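Local coordinates for predicted ATPase involved in replication control, Cdc46/Mcm family (Methanopyrus kandleri AV19, PDB 3F8T), which is a homolog of the MCM replicative helicases and probably binds ATP and single-stranded DNA, at residues E456-A461 / D477-L482; A218-K223 / V483-E488; L66-A71 / H103-V108. The protein carries 2 engineered substitutions. All blocks are in the same frame, centred on the assembly; numbering follows the deposited sequence.

How the contacts relate
Contacts 1 and 2 are neighbours, with centres about 11 Å apart. Both use helix 473-489. Contact 1 pairs this helix with another lid helix, and contact 2 packs its next turn on the P-loop domain. Along the chain, contact 1 is nested inside the loop closed by contact 2. The two touch directly: Leu-458 CD1 lies 3.6 Å from Val-483 CG2, and Leu-482 CD2 lies 3.9 Å from Lys-223 CB. Contact 3 belongs to the N-terminal half, on the opposite side of the chain's centre. Its centre is about 47 Å from that of contact 1 and about 51 Å from that of contact 2. The nearest atoms are about 26 Å and about 30 Å away, respectively.

Contact 1. Residues E456-A461 / D477-L482; sequences ERLAKA and DIAAEL
In the helical AAA-lid domain, helices 449-465 and 473-489 meet through Leu-458 and Ala-479. Leu-458 CB and Ala-479 CB are 3.4 Å apart, a close approach for two carbons. The methyl of Ala-479 enters between Leu-458 and Ala-459. Ala-479 CB also lies 3.5 Å from the backbone N of Ala-459 and 4.0 Å from Ala-459 CB. With so small a residue at the crossing, the axes of 456-461 and 477-482 come within 7.9 Å, with 134° between their N-to-C directions, nearer antiparallel than parallel. These are consecutive helices of the lid, the helical subdomain that follows the P-loop core in AAA+ proteins, joined through the short strand 470-471. Leu-458 has CG anti to its own carbonyl carbon (chi1 -73°), which points the branch along helix 473-489, toward Ala-479 O and Leu-482. Leu-458 CD1 passes 3.8 Å from the carbonyl O of Ala-479. Leu-458 CD2 meets Leu-482 CD1 at 4.3 Å, a looser touch one turn further along. All four touching residues are buried, and no hydrogen bond crosses the pair. Leu-458 and Leu-482 also press on Leu-227 of the P-loop-domain helix 219-229. On another side, Lys-460 NZ forms salt bridges with Glu-456 and Glu-238.

Contact 2. Residues A218-K223 / V483-E488; sequences AEEVGK and VDWYLE
Glu-220 lies across one face of the Trp-485 indole with the aliphatic part of its side chain, and this is the tight half of the contact. Glu-220 CB sits 3.6 Å above the plane of the Trp-485 ring system, over its centre. Glu-220 CG lies over the pyrrole part, 3.6 Å from the centroid of the Trp-485 five-membered ring and only 12° off its normal, a CH-pi contact. The closest pair is Glu-220 CG and Trp-485 NE1, at 3.5 Å. The Glu-220 chain bends at chi2 (-66°), which carries the carboxylate back along the indole toward its root. Glu-220 OE1 ends 3.9 Å from Trp-485 CG. The carboxylate plane is turned 47° from the ring, so the acid group does not stack flat.

The contact joins the two parts of an AAA+ module. Helix 219-229 belongs to the P-loop domain, whose parallel sheet has the 2-3-4-1-5 strand order of AAA+ proteins. Helix 473-489 belongs to the lid. In Trp-485, CG trans to the backbone N turns the indole out toward the core helix.

At the benzo end the packing is looser. Val-221 CG2 approaches Trp-485 CH2 obliquely, at 4.2 Å. Val-221 is nevertheless buried, since it also packs on Ala-375 of the edge strand 373-376 and on Leu-377. Glu-220 and Trp-485 both keep part of their surface toward solvent. On the polar side, Glu-220 OE1 comes within 2.9 Å of OE1 of Glu-481, one turn back on the lid helix. Two carboxylates this close would be expected to raise the pKa of at least one of them. No hydrogen bond crosses between 218-223 and 483-488.

Contact 3. Residues L66-A71 / H103-V108; sequences LASWIA and HRFRRV
The Phe-105 ring is held between Ala-71 CB on one face and Arg-104 on the other, with Ser-68 OG at its edge, in plane. Ala-71 CB stands over the centre of the ring, 3.5 Å from the Phe-105 centroid and 5° off the normal, a well-centred CH-pi contact. On the opposite face Arg-104 NE lies 3.9 Å above the plane of the Phe-105 ring, offset toward the rim. Phe-105 CZ in turn sits over the centre of the Arg-104 guanidinium, 3.7 Å from its plane.

The contact lies at the junction of the N-terminal helical domain and the OB fold. Helix 64-72 supplies Ser-68 and Ala-71. The 3-10 turn 103-105, in the linker between strands 96-99 and 118-130, supplies the ring. Backbone hydrogen bonds tie both sides to the start of strand 118-130: Ala-71 bonds with Leu-118, and Phe-105 with Ser-120.

Phe-105 and Ala-71 are buried, while Arg-104 is exposed. In the long Arg-104 chain, the bend at chi3 (-82°) helps turn the guanidinium over the ring. Arg-104 NH1 stops 3.9 Å from Ser-68 OG, and no hydrogen bond forms there. Met-114 also packs against Phe-105. Replacing Phe-105 by an alanine would probably open a gap over the Ala-71 methyl and let the Arg-104 guanidinium swing away without a surface to lie on. The helix also meets the ring with its backbone. The carbonyl O of Ser-68 approaches obliquely, 3.6 Å from Phe-105 CZ, and this same oxygen accepts a hydrogen bond from Thr-72 OG1.

Contact 1. Residues E456-A461 / D477-L482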
loop_
_atom_site.group_PDB
_atom_site.type_symbol
_atom_site.label_atom_id
_atom_site.label_comp_id
_atom_site.label_asym_id
_atom_site.label_seq_id
_atom_site.Cartn_x
_atom_site.Cartn_y
_atom_site.Cartn_z
ATOM N N GLU A 456 -16.465 -13.621 -7.837
ATOM C CA GLU A 456 -16.809 -12.197 -7.897
ATOM C C GLU A 456 -15.572 -11.304 -7.773
ATOM O O GLU A 456 -15.425 -10.352 -8.533
ATOM C CB GLU A 456 -17.887 -11.821 -6.853
ATOM C CG GLU A 456 -18.130 -10.314 -6.766
ATOM C CD GLU A 456 -19.594 -9.910 -6.563
ATOM O OE1 GLU A 456 -20.492 -10.774 -6.500
ATOM O OE2 GLU A 456 -19.831 -8.694 -6.450
ATOM N N ARG A 457 -14.689 -11.620 -6.824
ATOM C CA ARG A 457 -13.427 -10.885 -6.659
ATOM C C ARG A 457 -12.551 -10.942 -7.889
ATOM O O ARG A 457 -11.987 -9.920 -8.298
ATOM C CB ARG A 457 -12.636 -11.437 -5.478
ATOM C CG ARG A 457 -13.213 -11.063 -4.138
ATOM C CD ARG A 457 -12.368 -11.681 -3.005
ATOM N NE ARG A 457 -13.152 -11.708 -1.771
ATOM C CZ ARG A 457 -13.480 -12.803 -1.088
ATOM N NH1 ARG A 457 -13.074 -14.008 -1.470
ATOM N NH2 ARG A 457 -14.213 -12.689 0.005
ATOM N N LEU A 458 -12.416 -12.139 -8.466
ATOM C CA LEU A 458 -11.604 -12.302 -9.669
ATOM C C LEU A 458 -12.188 -11.547 -10.853
ATOM O O LEU A 458 -11.437 -11.014 -11.687
ATOM C CB LEU A 458 -11.436 -13.779 -10.021
ATOM C CG LEU A 458 -10.507 -14.608 -9.125
ATOM C CD1 LEU A 458 -10.914 -16.090 -9.190
ATOM C CD2 LEU A 458 -9.065 -14.416 -9.610
ATOM N N ALA A 459 -13.520 -11.546 -10.961
ATOM C CA ALA A 459 -14.186 -10.805 -12.049
ATOM C C ALA A 459 -14.018 -9.284 -11.926
ATOM O O ALA A 459 -13.813 -8.599 -12.934
ATOM C CB ALA A 459 -15.659 -11.180 -12.134
ATOM N N LYS A 460 -14.120 -8.766 -10.702
ATOM C CA LYS A 460 -13.845 -7.354 -10.430
ATOM C C LYS A 460 -12.387 -7.018 -10.800
ATOM O O LYS A 460 -12.117 -5.990 -11.427
ATOM C CB LYS A 460 -14.125 -7.029 -8.959
ATOM C CG LYS A 460 -15.641 -7.046 -8.569
ATOM C CD LYS A 460 -15.815 -6.725 -7.070
ATOM C CE LYS A 460 -17.281 -6.478 -6.683
ATOM N NZ LYS A 460 -17.420 -6.488 -5.176
ATOM N N ALA A 461 -11.451 -7.885 -10.405
ATOM C CA ALA A 461 -10.045 -7.689 -10.764
ATOM C C ALA A 461 -9.836 -7.618 -12.271
ATOM O O ALA A 461 -9.100 -6.743 -12.769
ATOM C CB ALA A 461 -9.162 -8.778 -10.140
ATOM N N ASP A 477 -16.794 -15.082 -16.634
ATOM C CA ASP A 477 -16.376 -16.300 -17.311
ATOM C C ASP A 477 -14.903 -16.612 -17.063
ATOM O O ASP A 477 -14.527 -17.771 -16.830
ATOM C CB ASP A 477 -16.651 -16.190 -18.816
ATOM C CG ASP A 477 -18.125 -16.367 -19.156
ATOM O OD1 ASP A 477 -18.930 -16.674 -18.250
ATOM O OD2 ASP A 477 -18.471 -16.208 -20.339
ATOM N N ILE A 478 -14.072 -15.583 -17.137
ATOM C CA ILE A 478 -12.639 -15.743 -16.901
ATOM C C ILE A 478 -12.368 -16.155 -15.450
ATOM O O ILE A 478 -11.597 -17.082 -15.188
ATOM C CB ILE A 478 -11.888 -14.442 -17.230
ATOM C CG1 ILE A 478 -11.805 -14.248 -18.739
ATOM C CG2 ILE A 478 -10.481 -14.429 -16.579
ATOM C CD1 ILE A 478 -11.400 -12.816 -19.128
ATOM N N ALA A 479 -12.998 -15.439 -14.521
ATOM C CA ALA A 479 -12.943 -15.746 -13.084
ATOM C C ALA A 479 -13.385 -17.196 -12.766
ATOM O O ALA A 479 -12.692 -17.936 -12.050
ATOM C CB ALA A 479 -13.801 -14.749 -12.332
ATOM N N ALA A 480 -14.527 -17.596 -13.312
ATOM C CA ALA A 480 -15.088 -18.922 -13.056
ATOM C C ALA A 480 -14.190 -20.033 -13.579
ATOM O O ALA A 480 -14.043 -21.062 -12.924
ATOM C CB ALA A 480 -16.475 -19.037 -13.691
ATOM N N GLU A 481 -13.585 -19.828 -14.750
ATOM C CA GLU A 481 -12.638 -20.808 -15.309
ATOM C C GLU A 481 -11.459 -21.035 -14.363
ATOM O O GLU A 481 -11.006 -22.160 -14.189
ATOM C CB GLU A 481 -12.139 -20.350 -16.682
ATOM C CG GLU A 481 -11.404 -21.428 -17.491
ATOM C CD GLU A 481 -9.895 -21.485 -17.237
ATOM O OE1 GLU A 481 -9.255 -20.420 -17.032
ATOM O OE2 GLU A 481 -9.345 -22.610 -17.259
ATOM N N LEU A 482 -10.971 -19.968 -13.732
ATOM C CA LEU A 482 -9.861 -20.111 -12.776
ATOM C C LEU A 482 -10.256 -20.818 -11.498
ATOM O O LEU A 482 -9.491 -21.634 -10.991
ATOM C CB LEU A 482 -9.248 -18.749 -12.435
ATOM C CG LEU A 482 -8.564 -18.031 -13.602
ATOM C CD1 LEU A 482 -8.193 -16.611 -13.184
ATOM C CD2 LEU A 482 -7.345 -18.777 -14.152
#

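Contact 2. Residues A218-K223 / V483-E488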
loop_
_atom_site.group_PDB
_atom_site.type_symbol
_atom_site.label_atom_id
_atom_site.label_comp_id
_atom_site.label_asym_id
_atom_site.label_seq_id
_atom_site.Cartn_x
_atom_site.Cartn_y
_atom_site.Cartn_z
ATOM N N ALA A 218 2.470 -22.918 -17.126
ATOM C CA ALA A 218 2.126 -22.023 -16.009
ATOM C C ALA A 218 1.083 -20.936 -16.345
ATOM O O ALA A 218 1.027 -19.905 -15.673
ATOM C CB ALA A 218 3.398 -21.391 -15.413
ATOM N N GLU A 219 0.268 -21.179 -17.374
ATOM C CA GLU A 219 -0.741 -20.219 -17.868
ATOM C C GLU A 219 -1.797 -19.794 -16.840
ATOM O O GLU A 219 -1.995 -18.606 -16.608
ATOM C CB GLU A 219 -1.438 -20.782 -19.110
ATOM C CG GLU A 219 -2.605 -19.943 -19.635
ATOM C CD GLU A 219 -2.184 -18.585 -20.188
ATOM O OE1 GLU A 219 -1.750 -17.701 -19.405
ATOM O OE2 GLU A 219 -2.310 -18.388 -21.415
ATOM N N GLU A 220 -2.479 -20.773 -16.251
ATOM C CA GLU A 220 -3.499 -20.530 -15.235
ATOM C C GLU A 220 -2.899 -19.874 -14.000
ATOM O O GLU A 220 -3.489 -18.960 -13.425
ATOM C CB GLU A 220 -4.167 -21.845 -14.851
ATOM C CG GLU A 220 -4.753 -22.562 -16.056
ATOM C CD GLU A 220 -5.883 -21.769 -16.649
ATOM O OE1 GLU A 220 -6.846 -21.497 -15.904
ATOM O OE2 GLU A 220 -5.801 -21.402 -17.844
ATOM N N VAL A 221 -1.724 -20.351 -13.604
ATOM C CA VAL A 221 -1.024 -19.804 -12.456
ATOM C C VAL A 221 -0.754 -18.311 -12.698
ATOM O O VAL A 221 -1.082 -17.479 -11.848
ATOM C CB VAL A 221 0.280 -20.578 -12.167
ATOM C CG1 VAL A 221 1.069 -19.898 -11.073
ATOM C CG2 VAL A 221 -0.047 -22.031 -11.790
ATOM N N GLY A 222 -0.179 -17.981 -13.859
ATOM C CA GLY A 222 0.070 -16.574 -14.234
ATOM C C GLY A 222 -1.194 -15.725 -14.184
ATOM O O GLY A 222 -1.163 -14.582 -13.715
ATOM N N LYS A 223 -2.303 -16.266 -14.689
ATOM C CA LYS A 223 -3.573 -15.522 -14.715
ATOM C C LYS A 223 -4.071 -15.249 -13.301
ATOM O O LYS A 223 -4.505 -14.156 -12.996
ATOM C CB LYS A 223 -4.626 -16.278 -15.520
ATOM C CG LYS A 223 -4.353 -16.300 -17.045
ATOM C CD LYS A 223 -5.447 -17.078 -17.727
ATOM C CE LYS A 223 -5.259 -17.022 -19.246
ATOM N NZ LYS A 223 -6.229 -17.956 -19.896
ATOM N N VAL A 483 -11.439 -20.505 -10.964
ATOM C CA VAL A 483 -11.912 -21.177 -9.752
ATOM C C VAL A 483 -12.141 -22.659 -10.066
ATOM O O VAL A 483 -11.680 -23.531 -9.320
ATOM C CB VAL A 483 -13.176 -20.495 -9.126
ATOM C CG1 VAL A 483 -13.738 -21.334 -7.956
ATOM C CG2 VAL A 483 -12.832 -19.103 -8.620
ATOM N N ASP A 484 -12.807 -22.934 -11.185
ATOM C CA ASP A 484 -13.014 -24.323 -11.647
ATOM C C ASP A 484 -11.710 -25.108 -11.827
ATOM O O ASP A 484 -11.611 -26.283 -11.424
ATOM C CB ASP A 484 -13.806 -24.342 -12.951
ATOM C CG ASP A 484 -15.277 -24.077 -12.740
ATOM O OD1 ASP A 484 -15.780 -24.286 -11.616
ATOM O OD2 ASP A 484 -15.932 -23.649 -13.703
ATOM N N TRP A 485 -10.711 -24.455 -12.412
ATOM C CA TRP A 485 -9.396 -25.074 -12.614
ATOM C C TRP A 485 -8.782 -25.467 -11.272
ATOM O O TRP A 485 -8.319 -26.597 -11.113
ATOM C CB TRP A 485 -8.475 -24.139 -13.399
ATOM C CG TRP A 485 -7.113 -24.698 -13.708
ATOM C CD1 TRP A 485 -6.747 -25.431 -14.810
ATOM C CD2 TRP A 485 -5.934 -24.559 -12.912
ATOM N NE1 TRP A 485 -5.408 -25.761 -14.737
ATOM C CE2 TRP A 485 -4.888 -25.234 -13.583
ATOM C CE3 TRP A 485 -5.660 -23.938 -11.692
ATOM C CZ2 TRP A 485 -3.591 -25.298 -13.074
ATOM C CZ3 TRP A 485 -4.366 -23.996 -11.185
ATOM C CH2 TRP A 485 -3.348 -24.669 -11.880
ATOM N N TYR A 486 -8.796 -24.538 -10.314
ATOM C CA TYR A 486 -8.378 -24.794 -8.926
ATOM C C TYR A 486 -9.126 -25.971 -8.291
ATOM O O TYR A 486 -8.513 -26.889 -7.722
ATOM C CB TYR A 486 -8.586 -23.524 -8.073
ATOM C CG TYR A 486 -8.753 -23.771 -6.583
ATOM C CD1 TYR A 486 -7.878 -24.611 -5.902
ATOM C CD2 TYR A 486 -9.769 -23.153 -5.855
ATOM C CE1 TYR A 486 -8.013 -24.857 -4.542
ATOM C CE2 TYR A 486 -9.920 -23.395 -4.466
ATOM C CZ TYR A 486 -9.023 -24.248 -3.827
ATOM O OH TYR A 486 -9.089 -24.514 -2.462
ATOM N N LEU A 487 -10.453 -25.933 -8.358
ATOM C CA LEU A 487 -11.274 -26.978 -7.738
ATOM C C LEU A 487 -11.020 -28.361 -8.354
ATOM O O LEU A 487 -10.971 -29.378 -7.638
ATOM C CB LEU A 487 -12.752 -26.622 -7.828
ATOM C CG LEU A 487 -13.242 -25.409 -7.025
ATOM C CD1 LEU A 487 -14.707 -25.169 -7.338
ATOM C CD2 LEU A 487 -13.026 -25.563 -5.513
ATOM N N GLU A 488 -10.846 -28.380 -9.669
ATOM C CA GLU A 488 -10.652 -29.617 -10.409
ATOM C C GLU A 488 -9.256 -30.184 -10.235
ATOM O O GLU A 488 -9.109 -31.369 -9.931
ATOM C CB GLU A 488 -11.037 -29.441 -11.884
ATOM C CG GLU A 488 -12.564 -29.400 -12.062
ATOM C CD GLU A 488 -13.038 -28.750 -13.370
ATOM O OE1 GLU A 488 -12.282 -28.756 -14.366
ATOM O OE2 GLU A 488 -14.191 -28.251 -13.397
#

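Contact 3. Residues L66-A71 / H103-V108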
loop_
_atom_site.group_PDB
_atom_site.type_symbol
_atom_site.label_atom_id
_atom_site.label_comp_id
_atom_site.label_asym_id
_atom_site.label_seq_id
_atom_site.Cartn_x
_atom_site.Cartn_y
_atom_site.Cartn_z
ATOM N N LEU A 66 14.668 33.378 -4.538
ATOM C CA LEU A 66 14.378 33.668 -3.130
ATOM C C LEU A 66 13.646 32.504 -2.460
ATOM O O LEU A 66 13.974 32.139 -1.327
ATOM C CB LEU A 66 13.575 34.971 -2.969
ATOM C CG LEU A 66 13.227 35.368 -1.527
ATOM C CD1 LEU A 66 14.450 35.438 -0.590
ATOM C CD2 LEU A 66 12.421 36.669 -1.448
ATOM N N ALA A 67 12.660 31.933 -3.155
ATOM C CA ALA A 67 11.922 30.776 -2.655
ATOM C C ALA A 67 12.923 29.669 -2.302
ATOM O O ALA A 67 12.879 29.069 -1.228
ATOM C CB ALA A 67 10.906 30.290 -3.724
ATOM N N SER A 68 13.843 29.430 -3.220
ATOM C CA SER A 68 14.890 28.443 -3.048
ATOM C C SER A 68 15.790 28.759 -1.847
ATOM O O SER A 68 16.084 27.874 -1.044
ATOM C CB SER A 68 15.715 28.371 -4.331
ATOM O OG SER A 68 16.664 27.339 -4.232
ATOM N N TRP A 69 16.215 30.014 -1.720
ATOM C CA TRP A 69 17.087 30.439 -0.617
ATOM C C TRP A 69 16.382 30.217 0.721
ATOM O O TRP A 69 16.990 29.771 1.703
ATOM C CB TRP A 69 17.438 31.923 -0.765
ATOM C CG TRP A 69 18.515 32.380 0.194
ATOM C CD1 TRP A 69 19.866 32.415 -0.045
ATOM C CD2 TRP A 69 18.329 32.856 1.528
ATOM N NE1 TRP A 69 20.535 32.891 1.066
ATOM C CE2 TRP A 69 19.617 33.170 2.046
ATOM C CE3 TRP A 69 17.205 33.068 2.339
ATOM C CZ2 TRP A 69 19.804 33.661 3.344
ATOM C CZ3 TRP A 69 17.386 33.560 3.626
ATOM C CH2 TRP A 69 18.685 33.858 4.118
ATOM N N ILE A 70 15.093 30.551 0.753
ATOM C CA ILE A 70 14.306 30.427 1.972
ATOM C C ILE A 70 14.205 28.964 2.400
ATOM O O ILE A 70 14.423 28.648 3.573
ATOM C CB ILE A 70 12.907 31.085 1.825
ATOM C CG1 ILE A 70 13.053 32.610 1.767
ATOM C CG2 ILE A 70 12.004 30.692 2.998
ATOM C CD1 ILE A 70 11.760 33.359 1.420
ATOM N N ALA A 71 13.917 28.079 1.445
ATOM C CA ALA A 71 13.833 26.642 1.726
ATOM C C ALA A 71 15.178 26.140 2.242
ATOM O O ALA A 71 15.233 25.444 3.248
ATOM C CB ALA A 71 13.391 25.861 0.486
ATOM N N HIS A 103 10.469 22.328 -6.427
ATOM C CA HIS A 103 10.370 20.899 -6.716
ATOM C C HIS A 103 11.514 20.053 -6.151
ATOM O O HIS A 103 11.290 18.919 -5.710
ATOM C CB HIS A 103 10.204 20.664 -8.222
ATOM C CG HIS A 103 9.907 19.239 -8.574
ATOM N ND1 HIS A 103 8.642 18.699 -8.489
ATOM C CD2 HIS A 103 10.718 18.236 -8.987
ATOM C CE1 HIS A 103 8.681 17.428 -8.850
ATOM N NE2 HIS A 103 9.929 17.121 -9.157
ATOM N N ARG A 104 12.722 20.612 -6.134
ATOM C CA ARG A 104 13.905 19.892 -5.652
ATOM C C ARG A 104 13.907 19.628 -4.141
ATOM O O ARG A 104 14.670 18.783 -3.663
ATOM C CB ARG A 104 15.200 20.604 -6.074
ATOM C CG ARG A 104 15.344 21.996 -5.527
ATOM C CD ARG A 104 16.762 22.538 -5.637
ATOM N NE ARG A 104 17.621 22.070 -4.550
ATOM C CZ ARG A 104 18.572 22.806 -3.980
ATOM N NH1 ARG A 104 18.772 24.060 -4.371
ATOM N NH2 ARG A 104 19.310 22.296 -2.998
ATOM N N PHE A 105 13.063 20.345 -3.394
ATOM C CA PHE A 105 12.974 20.154 -1.940
ATOM C C PHE A 105 11.878 19.147 -1.550
ATOM O O PHE A 105 11.682 18.855 -0.361
ATOM C CB PHE A 105 12.747 21.490 -1.216
ATOM C CG PHE A 105 13.860 22.492 -1.419
ATOM C CD1 PHE A 105 13.836 23.363 -2.504
ATOM C CD2 PHE A 105 14.923 22.564 -0.525
ATOM C CE1 PHE A 105 14.875 24.296 -2.699
ATOM C CE2 PHE A 105 15.955 23.489 -0.711
ATOM C CZ PHE A 105 15.920 24.355 -1.803
ATOM N N ARG A 106 11.170 18.624 -2.547
ATOM C CA ARG A 106 10.048 17.699 -2.300
ATOM C C ARG A 106 10.460 16.238 -2.479
ATOM O O ARG A 106 11.263 15.917 -3.360
ATOM C CB ARG A 106 8.868 18.003 -3.229
ATOM C CG ARG A 106 8.315 19.417 -3.127
ATOM C CD ARG A 106 6.952 19.514 -3.795
ATOM N NE ARG A 106 6.644 20.881 -4.210
ATOM C CZ ARG A 106 5.418 21.340 -4.459
ATOM N NH1 ARG A 106 4.357 20.543 -4.325
ATOM N NH2 ARG A 106 5.246 22.607 -4.832
ATOM N N ARG A 107 9.890 15.364 -1.647
ATOM C CA ARG A 107 10.150 13.922 -1.698
ATOM C C ARG A 107 11.642 13.600 -1.716
ATOM O O ARG A 107 12.117 12.842 -2.563
ATOM C CB ARG A 107 9.451 13.291 -2.904
ATOM C CG ARG A 107 7.940 13.430 -2.864
ATOM C CD ARG A 107 7.317 13.004 -4.185
ATOM N NE ARG A 107 5.886 13.293 -4.196
ATOM C CZ ARG A 107 5.339 14.402 -4.692
ATOM N NH1 ARG A 107 6.097 15.349 -5.250
ATOM N NH2 ARG A 107 4.021 14.560 -4.634
ATOM N N VAL A 108 12.362 14.201 -0.774
ATOM C CA VAL A 108 13.807 14.067 -0.653
ATOM C C VAL A 108 14.184 12.628 -0.289
ATOM O O VAL A 108 13.666 12.052 0.667
ATOM C CB VAL A 108 14.372 15.079 0.384
ATOM C CG1 VAL A 108 15.782 14.715 0.805
ATOM C CG2 VAL A 108 14.337 16.496 -0.183
#